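Local structure of cortical-lytic enzyme (5JIP) at residues L19-R24 against Y39-G44; L112-P117 against N129-F134; L122-L127 against G156-F161; M147-L152 against A178-I183. The protein is a muramidase of glycoside hydrolase family 25 that takes part in hydrolysing cortex peptidoglycan during spore germination, probably by lysozyme activity. All coordinates share one frame; numbering follows the deposited sequence.

How the contacts relate
From the N terminus, contact 1 (19-24 with 39-44) closes the first loop: helix 28-34 lies between two parallel neighbours of the barrel sheet. Contact 2 follows in series and closes the loop from strand 111-113 into helix 124-142. Contact 3 crosses contact 2 along the chain. It brings the start of that same helix to the end of helix 152-157, and the hydroxyl of Tyr158 meets Pro117 O of contact 2. Contact 4 comes after contact 2, crosses contact 3 and closes the connection from strand 147-151 through helix 152-157 to Ala178. Leu112 of contact 2 is hydrogen-bonded through its backbone to Met147 and Tyr149 of contact 4. Met147 also touches Tyr39 of contact 1.

Contact 1. Residues L19-R24 against Y39-G44; sequences LNEFSR and YLRASG
Parallel strand pairing at the end of strand 15-19 opens this contact, part of the TIM-barrel-type sheet of the family 25 domain. Two backbone hydrogen bonds flank Leu40. Leu19 N gives to Tyr39 O at 2.8 Å, in the carbonyl plane. Arg41 N gives to Leu19 O at 2.9 Å, nearly along the C=O axis. Leu40 CA also brings a C-H to Leu19 O.

Asn20 to Ser23 form a type I turn. Asn20 CG sits in the crowded position between N and C (chi1 62°), and OD1 accepts from Phe22 N as an Asx turn. Ser23 OG accepts a hydrogen bond from Asn20 N.

Apolar contact is modest. Leu19 CB meets Leu40 CD2, and Asn20 CB lies 3.5 Å from Arg41 CB.

The charged contact is at the tip of Arg41, whose chain bends at chi3 (74°). Its NE has a salt bridge to Asp53, and NH1 makes one to a MES molecule, probably from crystallisation. Glu21 OE1 is hydrogen-bonded to Asn54 ND2. The Phe22 ring carries Glu21 CG over its centre. Arg41 NH2 reaches Glu21 OE2 at 3.0 Å, from above the carboxylate plane, in a salt bridge with the carboxylate and guanidinium planes 81° apart.

Contact 2. Residues L112-P117 against N129-F134; sequences LDVETP and NWIDRF
This is the strand-to-helix packing of a beta-alpha-beta unit in the barrel, strand 111-113 packed against helix 124-142. The tight part is apolar and buried. Leu112 holds CG anti to the backbone N (chi1 -180°), which sends both methyls toward the helix. CD2 lies 3.9 Å from Ile131 CG2 and also touches Trp130 CZ3 at 4.2 Å. The indole NE1 bonds to Ser84 OG. Val114 is looser: Ile131 CD1 faces the fork of its CG1 and CG2, 4.1 Å from each.

Past Val114 the chain leaves the helix. Beyond it the exposed Glu115 hydrogen-bonds a buffer molecule, MES, through OE2; so does the buried Asp113 through OD2, on the side of the strand turned from the helix. On the helix, Asp132 points away from the strand and makes a salt bridge to Lys280 of the second subunit.

The closest approach belongs to the other Leu112 methyl. CD1 stands over the face of the Phe134 ring in a CH-pi contact, 3.5 Å from the centroid and 8° off the ring normal.

Contact 3. Residues L122-L127 against G156-F161; sequences LTTTEL and GLYDDF
Three residues in a row, Asp159, Asp160 and Phe161, have positive phi where the chain leaves helix 152-157 of the TIM-barrel-type domain. Tyr158, just before them, and Phe161 both meet the start of helix 124-142, outside the barrel sheet. That start has a capping box. Thr123 is the N-cap, and its OG1 accepts from Glu126 N at 3.0 Å. In return Glu126 OE1 accepts from Thr123 N at 2.8 Å, on its anti lone pair, in a nearly straight bond of 172°.

Beside the cap, Thr124 CG2 packs near Phe161 CA. Its OG1, at the edge of the Tyr158 ring, lies 3.2 Å from Tyr158 O in a hydrogen bond that is weak at best. Leu122 O meets the same edge, 3.5 Å from Tyr158 CE1. The Tyr158 hydroxyl bonds to Pro117 O. Leu127, with CG anti to its backbone N (chi1 178°), crosses Tyr158 at about a right angle and puts CD2 over the centre of the ring face, in a CH-pi contact.

Contact 4. Residues M147-L152 against A178-I183; sequences MLYTGL and AMYTRI
The Tyr149 and Tyr180 rings belong to side chains that cross at about a right angle, with their hydroxyls 3.8 Å apart. Both OH atoms bond to Gln203 OE1 of strand 201-208, so one oxygen gathers the two phenols. Ala178 CB sits obliquely to the Tyr149 ring, 3.3 Å from OH and 3.7 Å from CZ. The ring gets there with CG anti to the backbone N (chi1 169°). Trp176 meets the Tyr149 ring edge-to-face.

The backbone pairs Gly151 with Ala178 in parallel. Ala178 N gives to Thr150 O at 3.0 Å, on a lone pair. Ala178 O accepts from Leu152 N at 2.9 Å, almost along the C=O axis, while Gly151 CA brings a C-H to the same oxygen. Further on, Leu152 and Met179 lie side by side, CD2 being 3.7 Å from SD.

The pairing belongs to a parallel run of strands in the mixed barrel sheet. Strand 147-151 lies between 111-113 and 175-178 in it, and at Gly151, the N-cap, its chain passes into helix 152-157.

Contact 1. Residues L19-R24 against Y39-G44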
loop_
_atom_site.group_PDB
_atom_site.type_symbol
_atom_site.label_atom_id
_atom_site.label_comp_id
_atom_site.label_asym_id
_atom_site.label_seq_id
_atom_site.Cartn_x
_atom_site.Cartn_y
_atom_site.Cartn_z
ATOM N N LEU A 19 -15.115 19.315 -18.688
ATOM C CA LEU A 19 -15.326 20.534 -19.470
ATOM C C LEU A 19 -14.220 20.686 -20.507
ATOM O O LEU A 19 -13.134 20.114 -20.378
ATOM C CB LEU A 19 -15.321 21.787 -18.576
ATOM C CG LEU A 19 -16.209 21.832 -17.331
ATOM C CD1 LEU A 19 -15.849 23.053 -16.473
ATOM C CD2 LEU A 19 -17.658 21.860 -17.719
ATOM N N ASN A 20 -14.496 21.473 -21.543
ATOM C CA ASN A 20 -13.459 21.853 -22.489
ATOM C C ASN A 20 -13.826 23.211 -23.079
ATOM O O ASN A 20 -14.735 23.885 -22.597
ATOM C CB ASN A 20 -13.250 20.768 -23.552
ATOM C CG ASN A 20 -14.490 20.508 -24.401
ATOM O OD1 ASN A 20 -15.344 21.376 -24.601
ATOM N ND2 ASN A 20 -14.597 19.286 -24.880
ATOM N N GLU A 21 -13.091 23.627 -24.112
ATOM C CA GLU A 21 -13.294 24.975 -24.641
ATOM C C GLU A 21 -14.691 25.204 -25.208
ATOM O O GLU A 21 -15.077 26.365 -25.428
ATOM C CB GLU A 21 -12.248 25.256 -25.707
ATOM C CG GLU A 21 -12.407 24.461 -26.976
ATOM C CD GLU A 21 -11.283 24.745 -27.938
ATOM O OE1 GLU A 21 -11.489 25.597 -28.847
ATOM O OE2 GLU A 21 -10.192 24.159 -27.759
ATOM N N PHE A 22 -15.459 24.146 -25.439
ATOM C CA PHE A 22 -16.808 24.286 -25.984
ATOM C C PHE A 22 -17.863 24.329 -24.897
ATOM O O PHE A 22 -19.046 24.507 -25.192
ATOM C CB PHE A 22 -17.081 23.144 -26.994
ATOM C CG PHE A 22 -15.992 23.014 -28.019
ATOM C CD1 PHE A 22 -15.737 24.059 -28.894
ATOM C CD2 PHE A 22 -15.197 21.867 -28.095
ATOM C CE1 PHE A 22 -14.728 23.965 -29.806
ATOM C CE2 PHE A 22 -14.184 21.778 -28.996
ATOM C CZ PHE A 22 -13.946 22.813 -29.869
ATOM N N SER A 23 -17.461 24.193 -23.643
ATOM C CA SER A 23 -18.397 24.340 -22.548
ATOM C C SER A 23 -18.776 25.809 -22.438
ATOM O O SER A 23 -17.902 26.675 -22.455
ATOM C CB SER A 23 -17.749 23.871 -21.255
ATOM O OG SER A 23 -17.376 22.520 -21.367
ATOM N N ARG A 24 -20.059 26.097 -22.373
ATOM C CA ARG A 24 -20.521 27.480 -22.388
ATOM C C ARG A 24 -20.865 27.992 -20.996
ATOM O O ARG A 24 -21.509 27.297 -20.212
ATOM C CB ARG A 24 -21.745 27.602 -23.286
ATOM C CG ARG A 24 -21.444 27.116 -24.688
ATOM C CD ARG A 24 -22.561 27.432 -25.670
ATOM N NE ARG A 24 -23.803 26.710 -25.379
ATOM C CZ ARG A 24 -24.028 25.425 -25.652
ATOM N NH1 ARG A 24 -25.214 24.898 -25.351
ATOM N NH2 ARG A 24 -23.078 24.649 -26.185
ATOM N N TYR A 39 -12.726 18.001 -14.286
ATOM C CA TYR A 39 -11.802 17.636 -15.360
ATOM C C TYR A 39 -11.920 18.592 -16.544
ATOM O O TYR A 39 -13.017 19.026 -16.893
ATOM C CB TYR A 39 -12.044 16.202 -15.834
ATOM C CG TYR A 39 -11.104 15.220 -15.157
ATOM C CD1 TYR A 39 -9.754 15.158 -15.497
ATOM C CD2 TYR A 39 -11.561 14.372 -14.170
ATOM C CE1 TYR A 39 -8.901 14.263 -14.879
ATOM C CE2 TYR A 39 -10.707 13.484 -13.530
ATOM C CZ TYR A 39 -9.390 13.433 -13.871
ATOM O OH TYR A 39 -8.598 12.535 -13.190
ATOM N N LEU A 40 -10.765 18.940 -17.126
ATOM C CA LEU A 40 -10.643 19.836 -18.272
ATOM C C LEU A 40 -9.911 19.128 -19.403
ATOM O O LEU A 40 -8.994 18.341 -19.166
ATOM C CB LEU A 40 -9.831 21.092 -17.928
ATOM C CG LEU A 40 -10.209 21.838 -16.634
ATOM C CD1 LEU A 40 -9.144 22.904 -16.323
ATOM C CD2 LEU A 40 -11.601 22.419 -16.764
ATOM N N ARG A 41 -10.288 19.426 -20.636
ATOM C CA ARG A 41 -9.416 19.068 -21.745
ATOM C C ARG A 41 -8.178 19.947 -21.718
ATOM O O ARG A 41 -8.267 21.182 -21.724
ATOM C CB ARG A 41 -10.125 19.210 -23.096
ATOM C CG ARG A 41 -9.220 18.746 -24.262
ATOM C CD ARG A 41 -9.981 18.602 -25.589
ATOM N NE ARG A 41 -10.308 19.895 -26.177
ATOM C CZ ARG A 41 -10.725 20.057 -27.432
ATOM N NH1 ARG A 41 -10.904 18.993 -28.206
ATOM N NH2 ARG A 41 -10.952 21.281 -27.902
ATOM N N ALA A 42 -7.025 19.308 -21.713
ATOM C CA ALA A 42 -5.758 20.006 -21.882
ATOM C C ALA A 42 -5.406 20.131 -23.345
ATOM O O ALA A 42 -5.008 21.210 -23.795
ATOM C CB ALA A 42 -4.632 19.284 -21.158
ATOM N N SER A 43 -5.513 19.027 -24.082
ATOM C CA SER A 43 -4.969 18.943 -25.432
ATOM C C SER A 43 -5.692 17.835 -26.168
ATOM O O SER A 43 -6.462 17.065 -25.589
ATOM C CB SER A 43 -3.463 18.664 -25.434
ATOM O OG SER A 43 -3.154 17.492 -24.665
ATOM N N GLY A 44 -5.413 17.750 -27.456
ATOM C CA GLY A 44 -6.028 16.732 -28.275
ATOM C C GLY A 44 -5.414 16.709 -29.651
ATOM O O GLY A 44 -4.904 17.716 -30.138
#

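Contact 2. Residues L112-P117 against N129-F134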
loop_
_atom_site.group_PDB
_atom_site.type_symbol
_atom_site.label_atom_id
_atom_site.label_comp_id
_atom_site.label_asym_id
_atom_site.label_seq_id
_atom_site.Cartn_x
_atom_site.Cartn_y
_atom_site.Cartn_z
ATOM N N LEU A 112 -5.806 9.951 -20.282
ATOM C CA LEU A 112 -5.812 9.670 -21.714
ATOM C C LEU A 112 -7.229 9.307 -22.150
ATOM O O LEU A 112 -7.810 8.335 -21.665
ATOM C CB LEU A 112 -4.836 8.543 -22.050
ATOM C CG LEU A 112 -4.726 8.145 -23.521
ATOM C CD1 LEU A 112 -4.031 9.236 -24.296
ATOM C CD2 LEU A 112 -3.943 6.845 -23.603
ATOM N N ASP A 113 -7.771 10.110 -23.051
ATOM C CA ASP A 113 -9.145 10.006 -23.540
ATOM C C ASP A 113 -9.099 9.323 -24.899
ATOM O O ASP A 113 -8.627 9.913 -25.876
ATOM C CB ASP A 113 -9.737 11.420 -23.592
ATOM C CG ASP A 113 -11.051 11.531 -24.379
ATOM O OD1 ASP A 113 -11.628 10.511 -24.819
ATOM O OD2 ASP A 113 -11.514 12.692 -24.516
ATOM N N VAL A 114 -9.571 8.073 -24.958
ATOM C CA VAL A 114 -9.491 7.242 -26.156
ATOM C C VAL A 114 -10.911 6.965 -26.625
ATOM O O VAL A 114 -11.694 6.293 -25.937
ATOM C CB VAL A 114 -8.726 5.933 -25.910
ATOM C CG1 VAL A 114 -8.662 5.099 -27.195
ATOM C CG2 VAL A 114 -7.347 6.228 -25.394
ATOM N N GLU A 115 -11.239 7.493 -27.787
ATOM C CA GLU A 115 -12.566 7.364 -28.372
ATOM C C GLU A 115 -12.487 7.065 -29.858
ATOM O O GLU A 115 -13.526 7.033 -30.517
ATOM C CB GLU A 115 -13.387 8.657 -28.169
ATOM C CG GLU A 115 -13.739 8.959 -26.748
ATOM C CD GLU A 115 -14.330 10.352 -26.608
ATOM O OE1 GLU A 115 -15.294 10.665 -27.354
ATOM O OE2 GLU A 115 -13.816 11.127 -25.774
ATOM N N THR A 116 -11.294 6.871 -30.403
ATOM C CA THR A 116 -11.073 6.711 -31.828
ATOM C C THR A 116 -9.893 5.763 -31.995
ATOM O O THR A 116 -9.062 5.655 -31.081
ATOM C CB THR A 116 -10.825 8.080 -32.489
ATOM O OG1 THR A 116 -10.911 7.968 -33.915
ATOM C CG2 THR A 116 -9.488 8.639 -32.114
ATOM N N PRO A 117 -9.805 5.029 -33.117
ATOM C CA PRO A 117 -10.755 4.932 -34.232
ATOM C C PRO A 117 -11.843 3.925 -33.951
ATOM O O PRO A 117 -11.639 3.002 -33.152
ATOM C CB PRO A 117 -9.876 4.473 -35.397
ATOM C CG PRO A 117 -8.867 3.573 -34.730
ATOM C CD PRO A 117 -8.607 4.191 -33.354
ATOM N N ASN A 129 -1.610 -1.740 -27.593
ATOM C CA ASN A 129 -0.189 -1.422 -27.599
ATOM C C ASN A 129 0.055 0.089 -27.644
ATOM O O ASN A 129 0.986 0.595 -27.007
ATOM C CB ASN A 129 0.501 -2.091 -28.783
ATOM C CG ASN A 129 0.779 -3.554 -28.541
ATOM O OD1 ASN A 129 0.521 -4.087 -27.452
ATOM N ND2 ASN A 129 1.320 -4.211 -29.550
ATOM N N TRP A 130 -0.748 0.818 -28.418
ATOM C CA TRP A 130 -0.572 2.268 -28.503
ATOM C C TRP A 130 -0.874 2.940 -27.166
ATOM O O TRP A 130 -0.095 3.760 -26.683
ATOM C CB TRP A 130 -1.456 2.833 -29.615
ATOM C CG TRP A 130 -1.175 4.252 -29.904
ATOM C CD1 TRP A 130 -0.363 4.755 -30.891
ATOM C CD2 TRP A 130 -1.689 5.386 -29.195
ATOM N NE1 TRP A 130 -0.340 6.125 -30.825
ATOM C CE2 TRP A 130 -1.147 6.536 -29.795
ATOM C CE3 TRP A 130 -2.557 5.539 -28.101
ATOM C CZ2 TRP A 130 -1.466 7.836 -29.351
ATOM C CZ3 TRP A 130 -2.856 6.812 -27.664
ATOM C CH2 TRP A 130 -2.316 7.947 -28.294
ATOM N N ILE A 131 -1.993 2.571 -26.536
ATOM C CA ILE A 131 -2.329 3.109 -25.221
ATOM C C ILE A 131 -1.239 2.775 -24.211
ATOM O O ILE A 131 -0.794 3.627 -23.438
ATOM C CB ILE A 131 -3.686 2.560 -24.771
ATOM C CG1 ILE A 131 -4.760 3.019 -25.741
ATOM C CG2 ILE A 131 -3.965 2.947 -23.304
ATOM C CD1 ILE A 131 -6.085 2.345 -25.489
ATOM N N ASP A 132 -0.810 1.514 -24.200
ATOM C CA ASP A 132 0.186 1.037 -23.253
ATOM C C ASP A 132 1.505 1.786 -23.419
ATOM O O ASP A 132 2.194 2.078 -22.439
ATOM C CB ASP A 132 0.357 -0.468 -23.485
ATOM C CG ASP A 132 0.908 -1.208 -22.282
ATOM O OD1 ASP A 132 0.814 -0.710 -21.141
ATOM O OD2 ASP A 132 1.431 -2.317 -22.501
ATOM N N ARG A 133 1.883 2.101 -24.663
ATOM C CA ARG A 133 3.104 2.854 -24.884
ATOM C C ARG A 133 2.962 4.276 -24.371
ATOM O O ARG A 133 3.894 4.827 -23.771
ATOM C CB ARG A 133 3.447 2.860 -26.382
ATOM C CG ARG A 133 4.593 3.805 -26.760
ATOM C CD ARG A 133 5.930 3.388 -26.142
ATOM N NE ARG A 133 6.294 2.031 -26.546
ATOM C CZ ARG A 133 7.026 1.730 -27.618
ATOM N NH1 ARG A 133 7.299 0.458 -27.898
ATOM N NH2 ARG A 133 7.492 2.689 -28.414
ATOM N N PHE A 134 1.809 4.886 -24.632
ATOM C CA PHE A 134 1.521 6.217 -24.098
ATOM C C PHE A 134 1.618 6.199 -22.577
ATOM O O PHE A 134 2.319 7.017 -21.973
ATOM C CB PHE A 134 0.135 6.661 -24.558
ATOM C CG PHE A 134 -0.202 8.106 -24.206
ATOM C CD1 PHE A 134 -0.490 8.482 -22.899
ATOM C CD2 PHE A 134 -0.238 9.074 -25.192
ATOM C CE1 PHE A 134 -0.799 9.818 -22.577
ATOM C CE2 PHE A 134 -0.564 10.418 -24.878
ATOM C CZ PHE A 134 -0.837 10.778 -23.572
#

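Contact 3. Residues L122-L127 against G156-F161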
loop_
_atom_site.group_PDB
_atom_site.type_symbol
_atom_site.label_atom_id
_atom_site.label_comp_id
_atom_site.label_asym_id
_atom_site.label_seq_id
_atom_site.Cartn_x
_atom_site.Cartn_y
_atom_site.Cartn_z
ATOM N N LEU A 122 -7.554 -0.454 -36.792
ATOM C CA LEU A 122 -6.584 -1.002 -35.854
ATOM C C LEU A 122 -7.112 -2.294 -35.258
ATOM O O LEU A 122 -8.304 -2.414 -34.958
ATOM C CB LEU A 122 -6.257 -0.021 -34.717
ATOM C CG LEU A 122 -5.614 1.313 -35.105
ATOM C CD1 LEU A 122 -5.375 2.155 -33.854
ATOM C CD2 LEU A 122 -4.336 1.114 -35.867
ATOM N N THR A 123 -6.216 -3.264 -35.096
ATOM C CA THR A 123 -6.545 -4.430 -34.296
ATOM C C THR A 123 -6.564 -4.053 -32.811
ATOM O O THR A 123 -6.020 -3.027 -32.390
ATOM C CB THR A 123 -5.536 -5.554 -34.535
ATOM O OG1 THR A 123 -4.285 -5.195 -33.946
ATOM C CG2 THR A 123 -5.316 -5.791 -36.008
ATOM N N THR A 124 -7.209 -4.903 -32.015
ATOM C CA THR A 124 -7.166 -4.715 -30.571
ATOM C C THR A 124 -5.729 -4.682 -30.060
ATOM O O THR A 124 -5.393 -3.875 -29.184
ATOM C CB THR A 124 -7.966 -5.808 -29.900
ATOM O OG1 THR A 124 -9.310 -5.732 -30.371
ATOM C CG2 THR A 124 -7.921 -5.665 -28.366
ATOM N N THR A 125 -4.856 -5.543 -30.595
ATOM C CA THR A 125 -3.457 -5.507 -30.168
ATOM C C THR A 125 -2.836 -4.164 -30.508
ATOM O O THR A 125 -2.121 -3.572 -29.693
ATOM C CB THR A 125 -2.657 -6.639 -30.819
ATOM O OG1 THR A 125 -3.237 -7.906 -30.472
ATOM C CG2 THR A 125 -1.185 -6.612 -30.371
ATOM N N GLU A 126 -3.099 -3.659 -31.711
ATOM C CA GLU A 126 -2.505 -2.393 -32.104
ATOM C C GLU A 126 -3.023 -1.246 -31.237
ATOM O O GLU A 126 -2.241 -0.380 -30.822
ATOM C CB GLU A 126 -2.781 -2.131 -33.587
ATOM C CG GLU A 126 -2.000 -3.053 -34.509
ATOM C CD GLU A 126 -2.434 -2.972 -35.953
ATOM O OE1 GLU A 126 -3.650 -2.807 -36.211
ATOM O OE2 GLU A 126 -1.539 -3.075 -36.829
ATOM N N LEU A 127 -4.328 -1.218 -30.961
ATOM C CA LEU A 127 -4.878 -0.120 -30.163
ATOM C C LEU A 127 -4.334 -0.176 -28.741
ATOM O O LEU A 127 -3.843 0.825 -28.210
ATOM C CB LEU A 127 -6.397 -0.172 -30.155
ATOM C CG LEU A 127 -7.105 0.898 -29.315
ATOM C CD1 LEU A 127 -6.776 2.275 -29.822
ATOM C CD2 LEU A 127 -8.620 0.731 -29.322
ATOM N N GLY A 156 -16.270 -2.533 -26.215
ATOM C CA GLY A 156 -16.914 -3.654 -26.884
ATOM C C GLY A 156 -16.501 -3.809 -28.334
ATOM O O GLY A 156 -16.457 -4.925 -28.856
ATOM N N LEU A 157 -16.186 -2.705 -29.000
ATOM C CA LEU A 157 -15.684 -2.779 -30.367
ATOM C C LEU A 157 -14.338 -3.468 -30.440
ATOM O O LEU A 157 -13.955 -3.975 -31.499
ATOM C CB LEU A 157 -15.525 -1.382 -30.955
ATOM C CG LEU A 157 -16.720 -0.668 -31.523
ATOM C CD1 LEU A 157 -16.240 0.713 -31.927
ATOM C CD2 LEU A 157 -17.275 -1.419 -32.717
ATOM N N TYR A 158 -13.573 -3.420 -29.363
ATOM C CA TYR A 158 -12.200 -3.905 -29.352
ATOM C C TYR A 158 -12.064 -5.141 -28.473
ATOM O O TYR A 158 -11.063 -5.328 -27.782
ATOM C CB TYR A 158 -11.259 -2.796 -28.911
ATOM C CG TYR A 158 -10.997 -1.815 -30.022
ATOM C CD1 TYR A 158 -10.044 -2.087 -30.994
ATOM C CD2 TYR A 158 -11.730 -0.633 -30.122
ATOM C CE1 TYR A 158 -9.806 -1.204 -32.025
ATOM C CE2 TYR A 158 -11.498 0.264 -31.151
ATOM C CZ TYR A 158 -10.537 -0.024 -32.093
ATOM O OH TYR A 158 -10.286 0.850 -33.115
ATOM N N ASP A 159 -13.092 -5.991 -28.491
ATOM C CA ASP A 159 -13.024 -7.306 -27.859
ATOM C C ASP A 159 -12.764 -7.180 -26.369
ATOM O O ASP A 159 -11.981 -7.946 -25.806
ATOM C CB ASP A 159 -11.925 -8.177 -28.481
ATOM C CG ASP A 159 -12.230 -8.598 -29.899
ATOM O OD1 ASP A 159 -13.286 -9.227 -30.123
ATOM O OD2 ASP A 159 -11.392 -8.302 -30.780
ATOM N N ASP A 160 -13.395 -6.207 -25.711
ATOM C CA ASP A 160 -13.212 -6.073 -24.273
ATOM C C ASP A 160 -11.786 -5.662 -23.928
ATOM O O ASP A 160 -11.345 -5.839 -22.794
ATOM C CB ASP A 160 -13.558 -7.403 -23.578
ATOM C CG ASP A 160 -14.131 -7.232 -22.167
ATOM O OD1 ASP A 160 -14.736 -6.188 -21.885
ATOM O OD2 ASP A 160 -14.009 -8.175 -21.339
ATOM N N PHE A 161 -11.030 -5.146 -24.896
ATOM C CA PHE A 161 -9.614 -4.828 -24.713
ATOM C C PHE A 161 -8.808 -6.064 -24.321
ATOM O O PHE A 161 -7.737 -5.962 -23.715
ATOM C CB PHE A 161 -9.404 -3.726 -23.661
ATOM C CG PHE A 161 -9.676 -2.339 -24.150
ATOM C CD1 PHE A 161 -10.159 -2.088 -25.432
ATOM C CD2 PHE A 161 -9.410 -1.262 -23.322
ATOM C CE1 PHE A 161 -10.390 -0.771 -25.864
ATOM C CE2 PHE A 161 -9.636 0.023 -23.747
ATOM C CZ PHE A 161 -10.140 0.270 -25.021
#

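Contact 4. Residues M147-L152 against A178-I183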
loop_
_atom_site.group_PDB
_atom_site.type_symbol
_atom_site.label_atom_id
_atom_site.label_comp_id
_atom_site.label_asym_id
_atom_site.label_seq_id
_atom_site.Cartn_x
_atom_site.Cartn_y
_atom_site.Cartn_z
ATOM N N MET A 147 -4.742 7.862 -15.800
ATOM C CA MET A 147 -6.073 7.250 -15.882
ATOM C C MET A 147 -6.526 7.181 -17.337
ATOM O O MET A 147 -6.218 8.073 -18.129
ATOM C CB MET A 147 -7.093 8.032 -15.037
ATOM C CG MET A 147 -8.537 7.535 -15.169
ATOM S SD MET A 147 -9.555 7.805 -13.703
ATOM C CE MET A 147 -9.736 9.573 -13.740
ATOM N N LEU A 148 -7.205 6.080 -17.688
ATOM C CA LEU A 148 -7.779 5.876 -19.018
ATOM C C LEU A 148 -9.265 6.201 -19.010
ATOM O O LEU A 148 -10.021 5.696 -18.169
ATOM C CB LEU A 148 -7.578 4.436 -19.499
ATOM C CG LEU A 148 -8.168 4.144 -20.898
ATOM C CD1 LEU A 148 -7.370 4.872 -21.909
ATOM C CD2 LEU A 148 -8.173 2.637 -21.156
ATOM N N TYR A 149 -9.676 7.085 -19.921
ATOM C CA TYR A 149 -11.078 7.308 -20.207
ATOM C C TYR A 149 -11.451 6.627 -21.519
ATOM O O TYR A 149 -10.773 6.816 -22.539
ATOM C CB TYR A 149 -11.420 8.795 -20.313
ATOM C CG TYR A 149 -12.811 9.025 -20.880
ATOM C CD1 TYR A 149 -13.050 8.962 -22.254
ATOM C CD2 TYR A 149 -13.881 9.342 -20.053
ATOM C CE1 TYR A 149 -14.305 9.151 -22.780
ATOM C CE2 TYR A 149 -15.167 9.569 -20.598
ATOM C CZ TYR A 149 -15.357 9.468 -21.966
ATOM O OH TYR A 149 -16.588 9.675 -22.538
ATOM N N THR A 150 -12.549 5.877 -21.499
ATOM C CA THR A 150 -13.107 5.326 -22.715
ATOM C C THR A 150 -14.544 4.940 -22.420
ATOM O O THR A 150 -14.959 4.883 -21.268
ATOM C CB THR A 150 -12.267 4.131 -23.219
ATOM O OG1 THR A 150 -12.670 3.793 -24.548
ATOM C CG2 THR A 150 -12.446 2.948 -22.357
ATOM N N GLY A 151 -15.299 4.643 -23.489
ATOM C CA GLY A 151 -16.683 4.252 -23.362
ATOM C C GLY A 151 -16.888 2.740 -23.368
ATOM O O GLY A 151 -16.080 1.984 -23.901
ATOM N N LEU A 152 -18.005 2.318 -22.763
ATOM C CA LEU A 152 -18.367 0.904 -22.764
ATOM C C LEU A 152 -18.527 0.385 -24.186
ATOM O O LEU A 152 -18.037 -0.704 -24.521
ATOM C CB LEU A 152 -19.659 0.699 -21.964
ATOM C CG LEU A 152 -20.159 -0.759 -21.814
ATOM C CD1 LEU A 152 -19.084 -1.621 -21.193
ATOM C CD2 LEU A 152 -21.452 -0.869 -20.989
ATOM N N ALA A 178 -17.235 5.568 -19.503
ATOM C CA ALA A 178 -18.447 6.248 -19.937
ATOM C C ALA A 178 -19.501 5.203 -20.282
ATOM O O ALA A 178 -19.247 4.312 -21.094
ATOM C CB ALA A 178 -18.159 7.126 -21.145
ATOM N N MET A 179 -20.671 5.313 -19.655
ATOM C CA MET A 179 -21.845 4.537 -20.022
ATOM C C MET A 179 -23.050 5.387 -19.664
ATOM O O MET A 179 -23.339 5.580 -18.478
ATOM C CB MET A 179 -21.914 3.205 -19.295
ATOM C CG MET A 179 -23.119 2.393 -19.807
ATOM S SD MET A 179 -23.537 1.168 -18.640
ATOM C CE MET A 179 -24.343 2.168 -17.382
ATOM N N TYR A 180 -23.759 5.853 -20.686
ATOM C CA TYR A 180 -24.832 6.828 -20.523
ATOM C C TYR A 180 -26.168 6.128 -20.290
ATOM O O TYR A 180 -26.613 5.328 -21.121
ATOM C CB TYR A 180 -24.892 7.729 -21.764
ATOM C CG TYR A 180 -23.619 8.504 -22.029
ATOM C CD1 TYR A 180 -22.659 8.681 -21.036
ATOM C CD2 TYR A 180 -23.389 9.073 -23.262
ATOM C CE1 TYR A 180 -21.497 9.406 -21.294
ATOM C CE2 TYR A 180 -22.281 9.776 -23.527
ATOM C CZ TYR A 180 -21.319 9.952 -22.554
ATOM O OH TYR A 180 -20.198 10.670 -22.888
ATOM N N THR A 181 -26.812 6.444 -19.164
ATOM C CA THR A 181 -28.115 5.861 -18.865
ATOM C C THR A 181 -29.220 6.369 -19.804
ATOM O O THR A 181 -30.273 5.728 -19.902
ATOM C CB THR A 181 -28.462 6.134 -17.400
ATOM O OG1 THR A 181 -28.390 7.532 -17.130
ATOM C CG2 THR A 181 -27.492 5.412 -16.487
ATOM N N ARG A 182 -28.996 7.474 -20.515
ATOM C CA ARG A 182 -29.972 7.971 -21.489
ATOM C C ARG A 182 -30.124 7.059 -22.704
ATOM O O ARG A 182 -31.087 7.220 -23.468
ATOM C CB ARG A 182 -29.596 9.395 -21.961
ATOM C CG ARG A 182 -28.398 9.491 -22.910
ATOM C CD ARG A 182 -28.282 10.855 -23.591
ATOM N NE ARG A 182 -27.028 11.008 -24.337
ATOM C CZ ARG A 182 -26.801 10.556 -25.568
ATOM N NH1 ARG A 182 -27.743 9.893 -26.231
ATOM N NH2 ARG A 182 -25.612 10.745 -26.130
ATOM N N ILE A 183 -29.207 6.118 -22.911
ATOM C CA ILE A 183 -29.281 5.187 -24.029
ATOM C C ILE A 183 -30.063 3.963 -23.549
ATOM O O ILE A 183 -29.580 3.254 -22.651
ATOM C CB ILE A 183 -27.887 4.814 -24.539
ATOM C CG1 ILE A 183 -27.187 6.080 -25.070
ATOM C CG2 ILE A 183 -27.972 3.775 -25.660
ATOM C CD1 ILE A 183 -25.733 5.916 -25.271
#